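Local coordinates for Ro sixty-related protein, RSR (Deinococcus radiodurans, PDB 2NVO) that binds several small RNAs that accumulate during recovery from ultraviolet irradiation and contributes to the bacterium's resistance to it, at residues K168-A173 against L220-G225; P193-A198 against A202-M207; T459-T464 against N524-F529. One frame throughout, in Å; residues are numbered along the deposited sequence.

Contact 1 (K168-A173 against L220-G225); sequences KLALWA and LRVIEG
Ala170 and Ala173, one turn apart on helix 166-175, offer bare methyl groups to Val222 and Ile223 of helix 219-229. Ala170 takes the larger share. Its CB lies 3.9 Å from Val222 CG2 and, more loosely, 4.3 Å from Ile223 CG1, so a single methyl meets two neighbouring side chains. Val222 makes its contact with the branch set between its own backbone N and carbonyl carbon (chi1 -46°), while CG1 stands anti to the carbonyl carbon. Ile223 serves both alanines: CD1, carried out by an extended chi2 of -175°, approaches Ala173 CB at 4.3 Å. The contact is purely apolar. These are two nearly parallel helices of the HEAT-like repeats that build the horseshoe-shaped TROVE domain; the short axes run 12° apart and approach to 9.2 Å, with Ala170 opposite Ile223 at a CA-CA distance of 6.6 Å. Helix 198-209 joins the pair from a third direction, with Val203 against Ile223 and Leu169, and Met207 against Ala173. Farther out, polar groups tie each helix to other parts of the repeat domain: Lys168 NZ reaches the carbonyl O of Arg131, and Glu224 OE1 bonds to Tyr245 OH.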
# COMPACT_ATOMS: atom_id res chain seq x y z
N LYS A 168 -3.31 2.17 -23.65
CA LYS A 168 -4.01 1.90 -22.40
C LYS A 168 -5.18 0.95 -22.63
O LYS A 168 -5.47 0.09 -21.80
CB LYS A 168 -4.51 3.18 -21.74
CG LYS A 168 -5.50 2.90 -20.61
CD LYS A 168 -6.16 4.15 -20.05
CE LYS A 168 -5.39 4.71 -18.87
NZ LYS A 168 -6.23 5.64 -18.07
N LEU A 169 -5.86 1.11 -23.76
CA LEU A 169 -6.98 0.24 -24.07
C LEU A 169 -6.52 -1.20 -24.24
O LEU A 169 -7.16 -2.13 -23.73
CB LEU A 169 -7.74 0.72 -25.31
CG LEU A 169 -8.64 1.94 -25.13
CD1 LEU A 169 -9.50 2.13 -26.38
CD2 LEU A 169 -9.52 1.81 -23.89
N ALA A 170 -5.42 -1.37 -24.98
CA ALA A 170 -4.88 -2.70 -25.27
C ALA A 170 -4.47 -3.37 -23.97
O ALA A 170 -4.67 -4.57 -23.79
CB ALA A 170 -3.70 -2.60 -26.22
N LEU A 171 -3.89 -2.57 -23.08
CA LEU A 171 -3.47 -3.03 -21.77
C LEU A 171 -4.67 -3.54 -20.97
O LEU A 171 -4.63 -4.62 -20.38
CB LEU A 171 -2.78 -1.90 -21.01
CG LEU A 171 -2.38 -2.20 -19.56
CD1 LEU A 171 -1.30 -3.26 -19.50
CD2 LEU A 171 -1.93 -0.93 -18.83
N TRP A 172 -5.74 -2.74 -20.96
CA TRP A 172 -6.98 -3.13 -20.28
C TRP A 172 -7.52 -4.41 -20.91
O TRP A 172 -8.07 -5.26 -20.20
CB TRP A 172 -8.04 -2.03 -20.37
CG TRP A 172 -7.77 -0.84 -19.49
CD1 TRP A 172 -6.56 -0.45 -18.98
CD2 TRP A 172 -8.73 0.12 -19.03
NE1 TRP A 172 -6.71 0.69 -18.22
CE2 TRP A 172 -8.03 1.07 -18.25
CE3 TRP A 172 -10.11 0.28 -19.22
CZ2 TRP A 172 -8.67 2.15 -17.65
CZ3 TRP A 172 -10.74 1.37 -18.63
CH2 TRP A 172 -10.02 2.28 -17.85
N ALA A 173 -7.36 -4.55 -22.22
CA ALA A 173 -7.90 -5.70 -22.94
C ALA A 173 -7.26 -7.02 -22.53
O ALA A 173 -7.87 -8.08 -22.64
CB ALA A 173 -7.79 -5.50 -24.45
N LEU A 220 -2.34 -4.07 -31.10
CA LEU A 220 -2.86 -5.38 -31.45
C LEU A 220 -1.77 -6.41 -31.26
O LEU A 220 -2.04 -7.58 -31.00
CB LEU A 220 -3.32 -5.41 -32.90
CG LEU A 220 -4.33 -4.35 -33.30
CD1 LEU A 220 -4.92 -4.69 -34.65
CD2 LEU A 220 -5.43 -4.22 -32.25
N ARG A 221 -0.53 -5.96 -31.42
CA ARG A 221 0.62 -6.82 -31.27
C ARG A 221 0.61 -7.42 -29.88
O ARG A 221 0.65 -8.64 -29.72
CB ARG A 221 1.91 -6.04 -31.52
CG ARG A 221 3.09 -6.89 -31.97
CD ARG A 221 4.23 -6.02 -32.47
NE ARG A 221 3.79 -5.13 -33.54
CZ ARG A 221 4.02 -5.34 -34.84
NH1 ARG A 221 4.69 -6.42 -35.23
NH2 ARG A 221 3.58 -4.47 -35.74
N VAL A 222 0.53 -6.57 -28.86
CA VAL A 222 0.48 -7.05 -27.48
C VAL A 222 -0.74 -7.96 -27.29
O VAL A 222 -0.68 -8.93 -26.54
CB VAL A 222 0.47 -5.91 -26.44
CG1 VAL A 222 1.53 -4.87 -26.80
CG2 VAL A 222 -0.90 -5.27 -26.34
N ILE A 223 -1.82 -7.64 -27.98
CA ILE A 223 -3.02 -8.48 -27.92
C ILE A 223 -2.78 -9.86 -28.54
O ILE A 223 -3.05 -10.88 -27.90
CB ILE A 223 -4.22 -7.78 -28.56
CG1 ILE A 223 -4.57 -6.52 -27.77
CG2 ILE A 223 -5.42 -8.73 -28.64
CD1 ILE A 223 -5.83 -5.81 -28.24
N GLU A 224 -2.26 -9.90 -29.76
CA GLU A 224 -1.96 -11.17 -30.40
C GLU A 224 -1.02 -11.99 -29.53
O GLU A 224 -1.21 -13.19 -29.33
CB GLU A 224 -1.33 -10.95 -31.78
CG GLU A 224 -1.07 -12.25 -32.55
CD GLU A 224 -0.65 -12.01 -33.98
OE1 GLU A 224 0.34 -11.28 -34.20
OE2 GLU A 224 -1.31 -12.55 -34.89
N GLY A 225 0.01 -11.32 -29.01
CA GLY A 225 0.99 -11.95 -28.16
C GLY A 225 0.37 -12.60 -26.94
O GLY A 225 0.69 -13.74 -26.61

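Contact 2 (P193-A198 against A202-M207); sequences PKTDDA and AVLKFM
Leu204 has more surface buried here than any other residue, and its close approaches are made by CD1. That methyl lies 3.9 Å from Pro193 CB and 4.1 Å from Thr195 CG2, so the same branch touches two residues of the loop as it passes alongside the helix. CG stands anti to the carbonyl carbon (chi1 -71°) and chi2 is extended, which carries the isobutyl group out from helix 198-209 to the loop. Pro193 answers with a ring carbon rather than a flexible chain. Thr195 turns its methyl to the leucine, the two side chains crossing at a slant, and its hydroxyl sits instead between its backbone N and carbonyl carbon. Behind these three, Leu188 of helix 184-191 packs on both Pro193 and Leu204, and Tyr161 of helix 151-163 does the same.

The loop joins helix 184-191 to helix 198-209 within the helical repeats of the TROVE domain, and it ends at the N-cap of the second helix. Asp197 occupies that cap position, its side chain capping a backbone N in the first turn; its OD2 also forms a salt bridge to Arg200 NE. Asp196 OD2 forms a second salt bridge, to Arg200 NH2, so one guanidinium group is held by two successive aspartates.

Ala198 and Ala202 mark the other end of the contact, where loop has become helix. Ala202 N donates to Ala198 O at 2.9 Å, the i to i+4 bond of the first helical turn. The methyl CB of Ala202 lies 3.2 Å from that same Ala198 O. One residue before Ala202, Asn201 OD1 accepts from Thr195 N and so fastens the loop backbone to the first turn of the helix.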
# COMPACT_ATOMS: atom_id res chain seq x y z
N PRO A 193 -19.05 2.92 -26.33
CA PRO A 193 -18.13 3.99 -26.75
C PRO A 193 -17.84 3.94 -28.25
O PRO A 193 -17.80 2.86 -28.85
CB PRO A 193 -16.83 3.68 -25.98
CG PRO A 193 -17.17 2.58 -25.02
CD PRO A 193 -18.37 1.87 -25.55
N LYS A 194 -17.61 5.10 -28.85
CA LYS A 194 -17.07 5.16 -30.21
C LYS A 194 -16.05 6.28 -30.30
O LYS A 194 -16.33 7.42 -29.95
CB LYS A 194 -18.17 5.36 -31.24
CG LYS A 194 -17.66 5.20 -32.68
CD LYS A 194 -18.70 5.65 -33.70
CE LYS A 194 -18.50 4.96 -35.04
NZ LYS A 194 -19.59 5.28 -36.02
N THR A 195 -14.85 5.94 -30.75
CA THR A 195 -13.80 6.93 -30.90
C THR A 195 -13.75 7.39 -32.36
O THR A 195 -14.42 6.82 -33.21
CB THR A 195 -12.44 6.34 -30.52
OG1 THR A 195 -12.04 5.38 -31.50
CG2 THR A 195 -12.53 5.67 -29.15
N ASP A 196 -12.95 8.41 -32.63
CA ASP A 196 -12.75 8.85 -34.00
C ASP A 196 -11.87 7.86 -34.75
O ASP A 196 -12.07 7.65 -35.94
CB ASP A 196 -12.12 10.25 -34.03
CG ASP A 196 -10.87 10.35 -33.18
OD1 ASP A 196 -9.97 11.14 -33.52
OD2 ASP A 196 -10.78 9.64 -32.15
N ASP A 197 -10.91 7.24 -34.07
CA ASP A 197 -9.93 6.43 -34.77
C ASP A 197 -10.22 4.93 -34.77
O ASP A 197 -10.62 4.35 -33.75
CB ASP A 197 -8.53 6.67 -34.23
CG ASP A 197 -8.39 6.21 -32.81
OD1 ASP A 197 -7.64 5.23 -32.58
OD2 ASP A 197 -9.06 6.80 -31.94
N ALA A 198 -9.99 4.32 -35.93
CA ALA A 198 -10.35 2.93 -36.16
C ALA A 198 -9.59 1.96 -35.27
O ALA A 198 -10.11 0.89 -34.94
CB ALA A 198 -10.16 2.57 -37.63
N ALA A 202 -11.30 -0.69 -32.85
CA ALA A 202 -10.94 -2.08 -33.09
C ALA A 202 -10.66 -2.81 -31.77
O ALA A 202 -11.06 -3.96 -31.59
CB ALA A 202 -9.75 -2.17 -34.03
N VAL A 203 -9.97 -2.13 -30.85
CA VAL A 203 -9.65 -2.75 -29.56
C VAL A 203 -10.88 -2.80 -28.67
O VAL A 203 -11.02 -3.70 -27.84
CB VAL A 203 -8.50 -2.04 -28.81
CG1 VAL A 203 -8.90 -0.65 -28.40
CG2 VAL A 203 -8.10 -2.84 -27.57
N LEU A 204 -11.77 -1.82 -28.84
CA LEU A 204 -13.02 -1.81 -28.09
C LEU A 204 -13.86 -2.99 -28.56
O LEU A 204 -14.42 -3.73 -27.75
CB LEU A 204 -13.76 -0.48 -28.29
CG LEU A 204 -13.10 0.72 -27.61
CD1 LEU A 204 -13.86 2.02 -27.88
CD2 LEU A 204 -12.99 0.51 -26.11
N LYS A 205 -13.92 -3.17 -29.88
CA LYS A 205 -14.64 -4.31 -30.45
C LYS A 205 -14.06 -5.63 -29.94
O LYS A 205 -14.80 -6.56 -29.62
CB LYS A 205 -14.60 -4.28 -31.97
CG LYS A 205 -15.58 -5.27 -32.62
CD LYS A 205 -15.32 -5.40 -34.11
CE LYS A 205 -16.27 -6.41 -34.76
NZ LYS A 205 -17.64 -5.87 -34.97
N PHE A 206 -12.73 -5.71 -29.87
CA PHE A 206 -12.09 -6.94 -29.39
C PHE A 206 -12.44 -7.21 -27.94
O PHE A 206 -12.62 -8.36 -27.54
CB PHE A 206 -10.58 -6.88 -29.56
CG PHE A 206 -9.85 -7.96 -28.81
CD1 PHE A 206 -9.67 -9.21 -29.37
CD2 PHE A 206 -9.37 -7.74 -27.53
CE1 PHE A 206 -9.02 -10.22 -28.68
CE2 PHE A 206 -8.72 -8.74 -26.83
CZ PHE A 206 -8.54 -9.98 -27.41
N MET A 207 -12.51 -6.14 -27.15
CA MET A 207 -12.80 -6.25 -25.72
C MET A 207 -14.21 -6.79 -25.48
O MET A 207 -14.50 -7.32 -24.41
CB MET A 207 -12.62 -4.90 -25.03
CG MET A 207 -11.16 -4.48 -24.90
SD MET A 207 -10.88 -2.79 -24.31
CE MET A 207 -11.42 -2.89 -22.60

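Contact 3 (T459-T464 against N524-F529); sequences TFVVYT and NVMTAF
Met526 reaches from helix 522-530 to Val461 and Tyr463 on strand 459-464, joining a helix to the central sheet of the VWFA-like domain. In that mixed sheet the strand lies between 364-369 and 491-496, parallel to both. The CB of Val461 is directed at the helix, and CG1, anti to the backbone N (chi1 -175°), comes within 3.8 Å of Met526 CE, the two side chains crossing at an angle. Tyr463 and Met526 instead approach from opposite directions, the methyl oblique to the ring and 4.0 Å from Tyr463 CZ. The methionine owes this reach to its shape: chi2 is extended at 165°, and the chain then bends at chi3 (66°), turning CE into the angle between the valine and the tyrosine. Val495 of strand 491-496 touches both Met526 and Tyr463, which continues the apolar layer onto the next strand. The Tyr463 side chain is about 12 Å from the bound calcium ion, so the contact does not touch the metal site. Thr464, at the end of the strand, bonds through OG1 to Asp370 OD2. The closest approach between strand and helix is Met526 CE to Tyr463 OH, 3.3 Å.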
# COMPACT_ATOMS: atom_id res chain seq x y z
N THR A 459 5.12 14.26 18.03
CA THR A 459 4.46 13.00 17.65
C THR A 459 4.86 11.87 18.59
O THR A 459 6.04 11.55 18.69
CB THR A 459 4.90 12.60 16.24
OG1 THR A 459 4.82 13.74 15.37
CG2 THR A 459 4.01 11.47 15.70
N PHE A 460 3.90 11.30 19.30
CA PHE A 460 4.18 10.14 20.15
C PHE A 460 3.80 8.90 19.34
O PHE A 460 2.75 8.90 18.70
CB PHE A 460 3.30 10.19 21.41
CG PHE A 460 3.72 11.27 22.40
CD1 PHE A 460 4.62 11.00 23.41
CD2 PHE A 460 3.20 12.55 22.30
CE1 PHE A 460 4.99 11.99 24.31
CE2 PHE A 460 3.55 13.55 23.22
CZ PHE A 460 4.45 13.27 24.20
N VAL A 461 4.64 7.87 19.32
CA VAL A 461 4.28 6.63 18.63
C VAL A 461 4.53 5.45 19.56
O VAL A 461 5.63 5.28 20.08
CB VAL A 461 5.10 6.39 17.33
CG1 VAL A 461 4.57 5.14 16.62
CG2 VAL A 461 4.99 7.59 16.40
N VAL A 462 3.50 4.65 19.78
CA VAL A 462 3.63 3.47 20.61
C VAL A 462 3.65 2.24 19.72
O VAL A 462 2.78 2.10 18.87
CB VAL A 462 2.46 3.36 21.61
CG1 VAL A 462 2.48 1.96 22.33
CG2 VAL A 462 2.53 4.51 22.62
N TYR A 463 4.61 1.36 19.93
CA TYR A 463 4.65 0.11 19.19
C TYR A 463 4.39 -1.06 20.14
O TYR A 463 5.09 -1.22 21.13
CB TYR A 463 6.01 -0.05 18.49
CG TYR A 463 6.13 0.77 17.23
CD1 TYR A 463 5.52 0.35 16.05
CD2 TYR A 463 6.85 1.97 17.21
CE1 TYR A 463 5.63 1.09 14.88
CE2 TYR A 463 6.96 2.73 16.04
CZ TYR A 463 6.35 2.27 14.87
OH TYR A 463 6.45 3.00 13.70
N THR A 464 3.40 -1.88 19.80
CA THR A 464 3.08 -3.07 20.58
C THR A 464 2.72 -4.22 19.62
O THR A 464 2.74 -4.05 18.41
CB THR A 464 1.97 -2.79 21.63
OG1 THR A 464 1.84 -3.91 22.52
CG2 THR A 464 0.65 -2.53 20.97
N ASN A 524 3.81 5.37 5.50
CA ASN A 524 3.44 6.62 4.82
C ASN A 524 2.18 7.26 5.41
O ASN A 524 2.05 8.48 5.50
CB ASN A 524 3.31 6.37 3.32
CG ASN A 524 4.66 6.19 2.64
OD1 ASN A 524 4.75 5.75 1.49
ND2 ASN A 524 5.72 6.54 3.35
N VAL A 525 1.24 6.42 5.81
CA VAL A 525 0.03 6.92 6.47
C VAL A 525 0.41 7.57 7.80
O VAL A 525 -0.11 8.63 8.15
CB VAL A 525 -1.02 5.81 6.64
CG1 VAL A 525 -2.12 6.22 7.65
CG2 VAL A 525 -1.63 5.46 5.30
N MET A 526 1.33 6.95 8.54
CA MET A 526 1.69 7.47 9.85
C MET A 526 2.39 8.80 9.69
O MET A 526 2.17 9.73 10.45
CB MET A 526 2.59 6.48 10.61
CG MET A 526 1.82 5.26 11.14
SD MET A 526 2.89 3.90 11.64
CE MET A 526 3.71 4.61 13.00
N THR A 527 3.25 8.87 8.68
CA THR A 527 3.97 10.10 8.40
C THR A 527 3.00 11.19 7.96
O THR A 527 3.09 12.33 8.41
CB THR A 527 5.02 9.88 7.29
OG1 THR A 527 6.00 8.94 7.76
CG2 THR A 527 5.71 11.19 6.92
N ALA A 528 2.06 10.84 7.08
CA ALA A 528 1.08 11.83 6.62
C ALA A 528 0.27 12.34 7.79
O ALA A 528 -0.01 13.53 7.90
CB ALA A 528 0.17 11.22 5.56
N PHE A 529 -0.13 11.42 8.67
CA PHE A 529 -0.88 11.80 9.87
C PHE A 529 -0.07 12.75 10.76
O PHE A 529 -0.59 13.75 11.25
CB PHE A 529 -1.28 10.54 10.65
CG PHE A 529 -1.85 10.83 12.01
CD1 PHE A 529 -1.08 10.69 13.14
CD2 PHE A 529 -3.16 11.25 12.14
CE1 PHE A 529 -1.59 10.94 14.39
CE2 PHE A 529 -3.69 11.52 13.40
CZ PHE A 529 -2.90 11.37 14.53

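In the fold
Contacts 1 and 2 lie together in the TROVE domain, their centres about 12 Å apart, and contact 2 falls in the chain between the two segments of contact 1. Helix 198-209, which carries one segment of contact 2, packs against both helices of contact 1. Both contacts belong to the region that, by similarity, binds RNA. Contact 3 comes later in the chain, on the opposite side of the chain's centre, its centre about 42 Å from that of contact 1 and about 47 Å from that of contact 2, and its atoms touch neither. It belongs to the VWFA-like domain, which closes the horseshoe of helical repeats into a ring around the RNA-binding cavity.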